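Long-range contact in aminoglycoside 3'-phosphotransferase AphA1-IAB (Acinetobacter baumannii, PDB 4GKH), which confers resistance to kanamycin and related aminoglycosides, probably by transferring phosphate from ATP to the 3'-hydroxyl of the drug: residues A[179-183]-A[267-271]. Numbering follows the deposited sequence.
Sequences VWKEM and MLDEF. With KAN (kanamycin a), chain M.
Segment 267-271 touches both kanamycin and helix 176-184, and Glu270 serves both: its CB lies 4.3 Å from Val179 CG1, while Glu270 OE1 and Asp269 O accept hydrogen bonds from KAN N3 and KAN N2, each at 2.7 Å. Residues 179-183 are helical throughout (Met183 N to Val179 O, 3.0 Å). Near the C-terminus, Glu270 N bonds to Met267 O and Phe271 N to Leu268 O, both i to i-3 at 3.1 Å. The backbones come closest at Met183 and Met267, with CA atoms 6.3 Å apart. Phe271 (chi1 m) receives the edge of Trp180 (chi1 t) in an offset edge-to-face pair, centroids 5.6 Å apart and planes at 76°. Both segments belong to the helical part of this protein-kinase-like fold, where helix 146-158 also touches Trp180, Met183 and Phe271. Met183, a selenomethionine with chi1 and chi2 both t, makes an oblique Met-aromatic contact, SE lying 5.2 Å from the Phe271 centroid; its CE reaches Phe271 CE1 at 3.5 Å. Val179 CG1 meets the same CE1 at 3.7 Å. Selenomethionine Met267 (m, t, p) lays CE 3.6 Å from both Val179 O and Glu182 CB. Glu270 OE2 is held by Arg171 (salt bridge) and Asp168 N (hydrogen bond), leaving OE1 to kanamycin.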
ATOM      1  N   VAL A 179       6.855 -21.445  -3.143  1.00 34.81           N
ATOM      2  CA  VAL A 179       6.851 -20.232  -2.322  1.00 34.76           C
ATOM      3  C   VAL A 179       6.033 -20.456  -1.043  1.00 42.98           C
ATOM      4  O   VAL A 179       6.493 -20.148   0.059  1.00 38.24           O
ATOM      5  CB  VAL A 179       6.359 -19.007  -3.120  1.00 33.97           C
ATOM      6  CG1 VAL A 179       6.387 -17.736  -2.266  1.00 34.02           C
ATOM      7  CG2 VAL A 179       7.218 -18.829  -4.378  1.00 35.14           C
ATOM      8  N   TRP A 180       4.846 -21.041  -1.187  1.00 36.62           N
ATOM      9  CA  TRP A 180       3.990 -21.345  -0.045  1.00 32.90           C
ATOM     10  C   TRP A 180       4.687 -22.279   0.961  1.00 31.33           C
ATOM     11  O   TRP A 180       4.744 -21.988   2.146  1.00 37.02           O
ATOM     12  CB  TRP A 180       2.671 -21.955  -0.546  1.00 34.17           C
ATOM     13  CG  TRP A 180       1.699 -22.323   0.512  1.00 38.30           C
ATOM     14  CD1 TRP A 180       1.381 -23.591   0.925  1.00 44.35           C
ATOM     15  CD2 TRP A 180       0.880 -21.433   1.273  1.00 32.91           C
ATOM     16  NE1 TRP A 180       0.423 -23.538   1.911  1.00 39.73           N
ATOM     17  CE2 TRP A 180       0.099 -22.225   2.143  1.00 42.43           C
ATOM     18  CE3 TRP A 180       0.737 -20.043   1.316  1.00 32.39           C
ATOM     19  CZ2 TRP A 180      -0.816 -21.673   3.034  1.00 44.92           C
ATOM     20  CZ3 TRP A 180      -0.179 -19.495   2.213  1.00 31.96           C
ATOM     21  CH2 TRP A 180      -0.927 -20.306   3.064  1.00 37.44           C
ATOM     22  N   LYS A 181       5.225 -23.397   0.487  1.00 35.64           N
ATOM     23  CA  LYS A 181       5.870 -24.357   1.382  1.00 39.47           C
ATOM     24  C   LYS A 181       7.087 -23.774   2.099  1.00 53.68           C
ATOM     25  O   LYS A 181       7.252 -23.969   3.298  1.00 41.60           O
ATOM     26  CB  LYS A 181       6.278 -25.628   0.631  1.00 42.77           C
ATOM     27  CG  LYS A 181       5.105 -26.500   0.215  1.00 70.59           C
ATOM     28  CD  LYS A 181       5.564 -27.873  -0.256  1.00 73.24           C
ATOM     29  CE  LYS A 181       4.810 -28.989   0.457  1.00 88.64           C
ATOM     30  NZ  LYS A 181       3.343 -28.954   0.200  1.00 77.46           N
ATOM     31  N   GLU A 182       7.938 -23.073   1.353  1.00 39.69           N
ATOM     32  CA  GLU A 182       9.166 -22.520   1.912  1.00 55.68           C
ATOM     33  C   GLU A 182       8.854 -21.459   2.948  1.00 40.78           C
ATOM     34  O   GLU A 182       9.536 -21.337   3.954  1.00 44.39           O
ATOM     35  CB  GLU A 182      10.033 -21.925   0.804  1.00 40.60           C
ATOM     36  CG  GLU A 182      10.616 -22.978  -0.120  1.00 62.02           C
ATOM     37  CD  GLU A 182      11.758 -23.723   0.527  1.00 80.57           C
ATOM     38  OE1 GLU A 182      11.645 -24.955   0.714  1.00 86.75           O
ATOM     39  OE2 GLU A 182      12.771 -23.066   0.853  1.00 58.40           O
HETATM   40  N   MSE A 183       7.815 -20.688   2.681  1.00 37.22           N
HETATM   41  CA  MSE A 183       7.418 -19.626   3.582  1.00 35.89           C
HETATM   42  C   MSE A 183       7.069 -20.184   4.963  1.00 37.71           C
HETATM   43  O   MSE A 183       7.349 -19.553   5.974  1.00 37.33           O
HETATM   44  CB  MSE A 183       6.235 -18.850   3.001  1.00 29.84           C
HETATM   45  CG  MSE A 183       5.808 -17.670   3.857  1.00 37.74           C
HETATM   46 SE   MSE A 183       4.468 -16.532   3.051  0.67 32.95          SE
HETATM   47  CE  MSE A 183       3.120 -17.904   2.671  1.00 34.36           C
HETATM   48  N   MSE A 267       8.062 -12.777   1.339  1.00 29.81           N
HETATM   49  CA  MSE A 267       7.454 -13.950   0.739  1.00 31.21           C
HETATM   50  C   MSE A 267       5.926 -13.834   0.757  1.00 31.35           C
HETATM   51  O   MSE A 267       5.252 -14.187  -0.210  1.00 32.19           O
HETATM   52  CB  MSE A 267       7.949 -15.219   1.431  1.00 30.69           C
HETATM   53  CG  MSE A 267       9.434 -15.501   1.189  1.00 30.86           C
HETATM   54 SE   MSE A 267       9.998 -17.152   1.987  0.64 37.74          SE
HETATM   55  CE  MSE A 267       9.513 -18.329   0.535  1.00 36.75           C
ATOM     56  N   LEU A 268       5.376 -13.290   1.832  1.00 30.75           N
ATOM     57  CA  LEU A 268       3.916 -13.162   1.913  1.00 28.82           C
ATOM     58  C   LEU A 268       3.388 -12.230   0.833  1.00 35.09           C
ATOM     59  O   LEU A 268       2.335 -12.478   0.238  1.00 29.94           O
ATOM     60  CB  LEU A 268       3.487 -12.683   3.301  1.00 26.90           C
ATOM     61  CG  LEU A 268       1.987 -12.557   3.605  1.00 32.09           C
ATOM     62  CD1 LEU A 268       1.301 -13.916   3.525  1.00 33.18           C
ATOM     63  CD2 LEU A 268       1.805 -11.952   4.989  1.00 32.23           C
ATOM     64  N   ASP A 269       4.139 -11.178   0.540  1.00 27.58           N
ATOM     65  CA  ASP A 269       3.684 -10.214  -0.461  1.00 30.97           C
ATOM     66  C   ASP A 269       3.681 -10.784  -1.881  1.00 30.27           C
ATOM     67  O   ASP A 269       3.013 -10.227  -2.759  1.00 30.51           O
ATOM     68  CB  ASP A 269       4.470  -8.887  -0.391  1.00 32.05           C
ATOM     69  CG  ASP A 269       3.711  -7.715  -1.024  1.00 39.53           C
ATOM     70  OD1 ASP A 269       2.514  -7.543  -0.734  1.00 33.06           O
ATOM     71  OD2 ASP A 269       4.308  -6.947  -1.810  1.00 33.52           O
ATOM     72  N   GLU A 270       4.392 -11.890  -2.104  1.00 29.41           N
ATOM     73  CA  GLU A 270       4.359 -12.573  -3.416  1.00 28.97           C
ATOM     74  C   GLU A 270       2.942 -13.002  -3.793  1.00 31.92           C
ATOM     75  O   GLU A 270       2.602 -13.146  -4.978  1.00 32.68           O
ATOM     76  CB  GLU A 270       5.280 -13.798  -3.444  1.00 32.93           C
ATOM     77  CG  GLU A 270       6.766 -13.533  -3.171  1.00 40.87           C
ATOM     78  CD  GLU A 270       7.474 -12.761  -4.283  1.00 38.43           C
ATOM     79  OE1 GLU A 270       6.860 -11.861  -4.895  1.00 35.17           O
ATOM     80  OE2 GLU A 270       8.669 -13.046  -4.535  1.00 38.82           O
ATOM     81  N   PHE A 271       2.116 -13.199  -2.779  1.00 29.70           N
ATOM     82  CA  PHE A 271       0.766 -13.747  -2.975  1.00 27.48           C
ATOM     83  C   PHE A 271      -0.308 -12.710  -3.316  1.00 32.02           C
ATOM     84  O   PHE A 271      -1.460 -13.070  -3.630  1.00 33.80           O
ATOM     85  CB  PHE A 271       0.354 -14.551  -1.726  1.00 31.61           C
ATOM     86  CG  PHE A 271       1.137 -15.823  -1.555  1.00 31.64           C
ATOM     87  CD1 PHE A 271       2.362 -15.822  -0.882  1.00 32.80           C
ATOM     88  CD2 PHE A 271       0.679 -17.012  -2.109  1.00 32.94           C
ATOM     89  CE1 PHE A 271       3.098 -16.988  -0.749  1.00 35.50           C
ATOM     90  CE2 PHE A 271       1.405 -18.189  -1.980  1.00 35.73           C
ATOM     91  CZ  PHE A 271       2.621 -18.181  -1.295  1.00 32.66           C
TER
HETATM   92  C1  KAN M 301       2.637  -5.168  -6.946  1.00 34.40           C
HETATM   93  C2  KAN M 301       2.102  -3.847  -6.439  1.00 36.31           C
HETATM   94  C3  KAN M 301       0.943  -4.018  -5.475  1.00 37.91           C
HETATM   95  C4  KAN M 301      -0.171  -4.774  -6.199  1.00 36.81           C
HETATM   96  C5  KAN M 301       0.372  -6.124  -6.628  1.00 34.69           C
HETATM   97  C6  KAN M 301      -0.787  -6.796  -7.363  1.00 37.83           C
HETATM   98  C7  KAN M 301       6.561  -8.405  -5.509  1.00 34.32           C
HETATM   99  C8  KAN M 301       6.568  -7.359  -6.594  1.00 37.15           C
HETATM  100  C9  KAN M 301       5.514  -6.290  -6.227  1.00 38.19           C
HETATM  101  C10 KAN M 301       4.098  -6.904  -6.161  1.00 32.28           C
HETATM  102  C11 KAN M 301       4.130  -7.953  -5.022  1.00 30.06           C
HETATM  103  C12 KAN M 301       5.160  -9.022  -5.365  1.00 31.94           C
HETATM  104  C13 KAN M 301       8.337  -6.248  -7.892  1.00 40.87           C
HETATM  105  C14 KAN M 301       9.833  -6.563  -7.941  1.00 42.47           C
HETATM  106  C15 KAN M 301      10.650  -5.896  -6.859  1.00 46.36           C
HETATM  107  C16 KAN M 301      10.470  -4.399  -6.979  1.00 47.50           C
HETATM  108  C17 KAN M 301       8.981  -4.118  -6.808  1.00 47.17           C
HETATM  109  C18 KAN M 301       8.653  -2.611  -6.715  1.00 53.85           C
HETATM  110  N1  KAN M 301      -0.374  -8.126  -7.821  1.00 36.92           N
HETATM  111  N2  KAN M 301       2.799  -8.577  -4.918  1.00 26.71           N
HETATM  112  N3  KAN M 301       7.557  -9.418  -5.928  1.00 35.48           N
HETATM  113  N4  KAN M 301      12.073  -6.213  -7.034  1.00 47.23           N
HETATM  114  O5  KAN M 301       1.501  -5.913  -7.514  1.00 35.63           O
HETATM  115  O6  KAN M 301       3.173  -3.139  -5.790  1.00 37.92           O
HETATM  116  O7  KAN M 301       0.497  -2.710  -5.088  1.00 42.26           O
HETATM  117  O8  KAN M 301      -1.278  -4.995  -5.316  1.00 37.38           O
HETATM  118  O9  KAN M 301       3.120  -5.901  -5.816  1.00 32.63           O
HETATM  119  O10 KAN M 301       5.600  -5.148  -7.117  1.00 38.99           O
HETATM  120  O11 KAN M 301       7.922  -6.849  -6.666  1.00 37.14           O
HETATM  121  O12 KAN M 301       8.212  -4.804  -7.845  1.00 43.02           O
HETATM  122  O13 KAN M 301       9.935  -7.991  -7.918  1.00 42.83           O
HETATM  123  O14 KAN M 301      11.200  -3.777  -5.929  1.00 48.96           O
HETATM  124  O15 KAN M 301       7.249  -2.448  -6.370  1.00 55.87           O